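Local coordinates for alpha-catenin-like protein hmp-1 (Caenorhabditis elegans, PDB 5XA5), which links cadherin-catenin adhesion complexes to actin filaments and is required for cell migration and cell shape changes during embryonic body enclosure and elongation, at residues E35-T40 and S126-L131; E158-M163 and N177-Q182. One frame throughout, in Å; residues are numbered along the deposited sequence. Where two conformers were deposited one is given.

Contact 1 (E35-T40 and S126-L131); sequences EVTNIT and SGRNLL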
# COMPACT_ATOMS: atom_id res chain seq x y z
N GLU A 35 -4.74 3.17 -21.04
CA GLU A 35 -3.92 3.76 -22.10
C GLU A 35 -3.42 2.69 -23.06
O GLU A 35 -3.47 2.88 -24.27
CB GLU A 35 -2.74 4.54 -21.53
CG GLU A 35 -3.12 5.87 -20.90
CD GLU A 35 -1.94 6.59 -20.29
OE1 GLU A 35 -0.85 6.55 -20.90
OE2 GLU A 35 -2.09 7.19 -19.21
N VAL A 36 -2.96 1.56 -22.53
CA VAL A 36 -2.29 0.58 -23.38
C VAL A 36 -3.30 -0.26 -24.16
O VAL A 36 -2.95 -0.87 -25.17
CB VAL A 36 -1.37 -0.34 -22.54
CG1 VAL A 36 -2.17 -1.33 -21.72
CG2 VAL A 36 -0.35 -1.05 -23.45
N THR A 37 -4.55 -0.28 -23.72
CA THR A 37 -5.59 -1.03 -24.43
C THR A 37 -6.46 -0.15 -25.32
O THR A 37 -7.43 -0.62 -25.91
CB THR A 37 -6.51 -1.80 -23.46
OG1 THR A 37 -7.25 -0.87 -22.66
CG2 THR A 37 -5.71 -2.72 -22.55
N ASN A 38 -6.13 1.14 -25.41
CA ASN A 38 -6.94 2.08 -26.18
C ASN A 38 -6.11 2.92 -27.15
O ASN A 38 -6.40 4.10 -27.38
CB ASN A 38 -7.73 3.01 -25.25
CG ASN A 38 -8.95 2.33 -24.65
OD1 ASN A 38 -8.88 1.73 -23.58
ND2 ASN A 38 -10.08 2.44 -25.33
N ILE A 39 -5.07 2.32 -27.72
CA ILE A 39 -4.23 3.03 -28.68
C ILE A 39 -4.95 3.19 -30.00
O ILE A 39 -5.32 2.20 -30.63
CB ILE A 39 -2.90 2.31 -28.91
CG1 ILE A 39 -2.07 2.31 -27.63
CG2 ILE A 39 -2.13 2.97 -30.05
CD1 ILE A 39 -0.78 1.56 -27.74
N THR A 40 -5.16 4.43 -30.41
CA THR A 40 -5.75 4.72 -31.71
C THR A 40 -4.74 5.42 -32.61
O THR A 40 -4.21 4.84 -33.55
CB THR A 40 -7.02 5.59 -31.58
OG1 THR A 40 -6.81 6.59 -30.57
CG2 THR A 40 -8.21 4.74 -31.19
N SER A 126 2.35 -7.49 -25.61
CA SER A 126 3.43 -7.53 -24.64
C SER A 126 3.29 -6.36 -23.66
O SER A 126 3.54 -6.51 -22.46
CB SER A 126 4.80 -7.45 -25.32
OG SER A 126 5.03 -8.58 -26.15
N GLY A 127 2.90 -5.20 -24.18
CA GLY A 127 2.73 -4.00 -23.37
C GLY A 127 1.60 -4.15 -22.38
O GLY A 127 1.72 -3.76 -21.23
N ARG A 128 0.49 -4.72 -22.84
CA ARG A 128 -0.63 -5.01 -21.95
C ARG A 128 -0.20 -5.92 -20.81
O ARG A 128 -0.51 -5.68 -19.65
CB ARG A 128 -1.79 -5.66 -22.72
CG ARG A 128 -2.92 -6.13 -21.83
CD ARG A 128 -4.08 -6.65 -22.66
NE ARG A 128 -5.09 -7.32 -21.84
CZ ARG A 128 -6.30 -7.65 -22.29
NH1 ARG A 128 -6.64 -7.36 -23.54
NH2 ARG A 128 -7.16 -8.26 -21.49
N ASN A 129 0.52 -6.98 -21.15
CA ASN A 129 0.99 -7.92 -20.13
C ASN A 129 1.92 -7.27 -19.13
O ASN A 129 1.81 -7.54 -17.93
CB ASN A 129 1.67 -9.10 -20.79
CG ASN A 129 0.70 -10.03 -21.48
OD1 ASN A 129 -0.50 -9.99 -21.21
ND2 ASN A 129 1.21 -10.86 -22.38
N LEU A 130 2.83 -6.42 -19.61
CA LEU A 130 3.80 -5.76 -18.73
C LEU A 130 3.12 -4.77 -17.79
O LEU A 130 3.40 -4.76 -16.59
CB LEU A 130 4.88 -5.03 -19.54
CG LEU A 130 5.80 -4.07 -18.76
CD1 LEU A 130 6.56 -4.77 -17.62
CD2 LEU A 130 6.77 -3.36 -19.70
N LEU A 131 2.26 -3.92 -18.33
CA LEU A 131 1.63 -2.90 -17.50
C LEU A 131 0.60 -3.52 -16.55
O LEU A 131 0.30 -2.96 -15.49
CB LEU A 131 0.99 -1.80 -18.38
CG LEU A 131 1.99 -1.01 -19.23
CD1 LEU A 131 1.31 0.17 -19.91
CD2 LEU A 131 3.17 -0.51 -18.40
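Where helix 23-36 runs out into a loop, its last turn is set against the long helix 117-165 chiefly through one branched side chain, Val36. Its CG1 sits in the crowded position between backbone N and carbonyl carbon (chi1 74°), while CG2 is anti to N. Val36 CG2 thereby drops onto the backbone opposite, 3.8 Å from Arg128 N. Gly127 keeps the approach open: a CB on it would lie 3.4 Å from Val36 CG2, a tight fit. The Leu131 side chain crosses Val36 obliquely, its CD1 3.8 Å from Val36 CB. An alanine in place of Val36 would lose both methyls and would probably loosen the seating of this helix end on Gly127 and Leu131. The solvent side is looser. Thr37 CG2 merely brushes the aliphatic stem of Arg128, 4.3 Å from its CD, while the Thr37 hydroxyl turns back to the carbonyl of Ile33. Another protein's chain covers a further face, packing an apolar side chain on Val36 and pairing a basic one with Glu35 in a salt bridge, consistent with beta-catenin binding by the N-terminal region of alpha-catenins. With no hydrogen bond between the segments, the contact rests on apolar packing, made close by Gly127 having no side chain.

Contact 2 (E158-M163 and N177-Q182); sequences ETAHQM and NLLISQ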
# COMPACT_ATOMS: atom_id res chain seq x y z
N GLU A 158 -1.00 -4.32 22.33
CA GLU A 158 -0.15 -4.96 23.33
C GLU A 158 0.25 -4.00 24.44
O GLU A 158 0.30 -4.38 25.62
CB GLU A 158 1.10 -5.55 22.65
CG GLU A 158 2.14 -6.08 23.62
CD GLU A 158 1.62 -7.19 24.55
OE1 GLU A 158 0.63 -7.86 24.17
OE2 GLU A 158 2.21 -7.43 25.63
N THR A 159 0.55 -2.76 24.09
CA THR A 159 0.85 -1.78 25.11
C THR A 159 -0.35 -1.58 26.03
O THR A 159 -0.19 -1.54 27.26
CB THR A 159 1.30 -0.45 24.48
OG1 THR A 159 2.44 -0.70 23.66
CG2 THR A 159 1.67 0.55 25.57
N ALA A 160 -1.55 -1.49 25.46
CA ALA A 160 -2.77 -1.38 26.27
C ALA A 160 -2.97 -2.60 27.14
O ALA A 160 -3.42 -2.50 28.29
CB ALA A 160 -3.98 -1.17 25.39
N HIS A 161 -2.67 -3.78 26.58
CA HIS A 161 -2.76 -5.01 27.35
C HIS A 161 -1.88 -4.92 28.60
O HIS A 161 -2.31 -5.25 29.72
CB HIS A 161 -2.32 -6.21 26.49
CG HIS A 161 -2.48 -7.55 27.16
ND1 HIS A 161 -3.49 -8.41 26.86
CD2 HIS A 161 -1.73 -8.15 28.13
CE1 HIS A 161 -3.38 -9.51 27.61
NE2 HIS A 161 -2.34 -9.36 28.40
N GLN A 162 -0.63 -4.49 28.39
CA GLN A 162 0.31 -4.40 29.49
C GLN A 162 -0.15 -3.36 30.50
O GLN A 162 0.04 -3.56 31.70
CB GLN A 162 1.71 -4.06 28.95
CG GLN A 162 2.35 -5.24 28.26
CD GLN A 162 3.68 -4.89 27.64
OE1 GLN A 162 4.45 -4.11 28.20
NE2 GLN A 162 3.99 -5.50 26.50
N MET A 163 -0.76 -2.27 30.01
CA MET A 163 -1.23 -1.23 30.91
C MET A 163 -2.32 -1.77 31.84
O MET A 163 -2.30 -1.52 33.06
CB MET A 163 -1.71 -0.01 30.13
CG MET A 163 -1.96 1.19 31.03
SD MET A 163 -2.36 2.70 30.13
CE MET A 163 -4.03 2.34 29.58
N ASN A 177 2.60 6.59 28.91
CA ASN A 177 3.50 7.46 28.14
C ASN A 177 3.85 6.85 26.77
O ASN A 177 3.90 7.56 25.76
CB ASN A 177 4.77 7.74 28.93
CG ASN A 177 4.64 8.95 29.83
OD1 ASN A 177 3.75 9.78 29.65
ND2 ASN A 177 5.53 9.05 30.81
N LEU A 178 4.06 5.55 26.73
CA LEU A 178 4.35 4.85 25.48
C LEU A 178 3.10 4.85 24.60
O LEU A 178 3.17 5.14 23.42
CB LEU A 178 4.83 3.41 25.73
CG LEU A 178 6.23 3.22 26.32
CD1 LEU A 178 6.46 1.76 26.75
CD2 LEU A 178 7.30 3.66 25.33
N LEU A 179 1.96 4.53 25.19
CA LEU A 179 0.72 4.45 24.45
C LEU A 179 0.36 5.78 23.78
O LEU A 179 -0.14 5.79 22.66
CB LEU A 179 -0.41 4.01 25.39
CG LEU A 179 -1.65 3.46 24.71
CD1 LEU A 179 -1.34 2.15 23.99
CD2 LEU A 179 -2.79 3.24 25.72
N ILE A 180 0.62 6.90 24.46
CA ILE A 180 0.31 8.21 23.91
C ILE A 180 0.98 8.36 22.57
O ILE A 180 0.33 8.73 21.58
CB ILE A 180 0.74 9.36 24.84
CG1 ILE A 180 -0.20 9.41 26.05
CG2 ILE A 180 0.74 10.72 24.11
CD1 ILE A 180 0.34 10.22 27.19
N SER A 181 2.27 8.03 22.53
CA SER A 181 3.03 8.22 21.29
C SER A 181 2.60 7.23 20.23
O SER A 181 2.48 7.60 19.06
CB SER A 181 4.53 8.11 21.57
OG SER A 181 4.95 9.25 22.30
N GLN A 182 2.36 5.99 20.62
CA GLN A 182 1.97 4.98 19.63
C GLN A 182 0.64 5.33 18.99
O GLN A 182 0.44 5.14 17.79
CB GLN A 182 1.94 3.60 20.28
CG GLN A 182 3.32 3.12 20.64
CD GLN A 182 3.30 1.85 21.45
OE1 GLN A 182 2.25 1.38 21.86
NE2 GLN A 182 4.48 1.26 21.66
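Segments 158-163 of helix 117-165 and 177-182 of helix 169-196 run nearly antiparallel, at 158° between their directions, with axes 9.7 Å apart and Thr159 facing Leu179 as the closest backbone pair. Leu179 and Thr159 lie side by side, pointing opposite ways, so that Leu179 CD1 comes to 3.7 Å from Thr159 CB and lies against the CG2 methyl as well. That methyl is anti to the backbone N, which turns the hydroxyl the other way, beside the N. The other branch of Leu179, CD2, meets the bent end of Met163 at about a right angle, at 4.2 Å from its CE; Met163 goes on to touch Leu220 and Thr224 of helix 200-229, carrying the apolar layer into the bundle. One turn along from Leu179, the extended Gln182 reaches Thr159 tip to tip, putting its OE1 2.8 Å from Thr159 OG1. The same hydroxyl also hydrogen-bonds the carbonyl of Glu155, one turn back on its own helix, so its one proton is contested by two acceptors. Threonine thus serves both chemistries, its methyl face joining the leucine while its hydroxyl meets an amide oxygen at the margin of an otherwise apolar hairpin seam.

How the contacts relate
From its start, this N-terminal part of hmp-1 runs through helix 23-36 to the first half of contact 1, then makes an excursion through helices 51-74 and 83-112 before the start of helix 117-165 returns to close that 85-residue loop. Contact 2 opens only later, near the far end of the same long helix, and closes after 13 residues as helix 169-196 folds back upon it. The two are therefore in series, neither nested nor crossed, with centres about 49 Å apart on opposite sides of the chain's centre. Helix 117-165 is shared by two successive helical bundles, an arrangement known from the vinculin/alpha-catenin family; contact 1 belongs to one and contact 2 to the other.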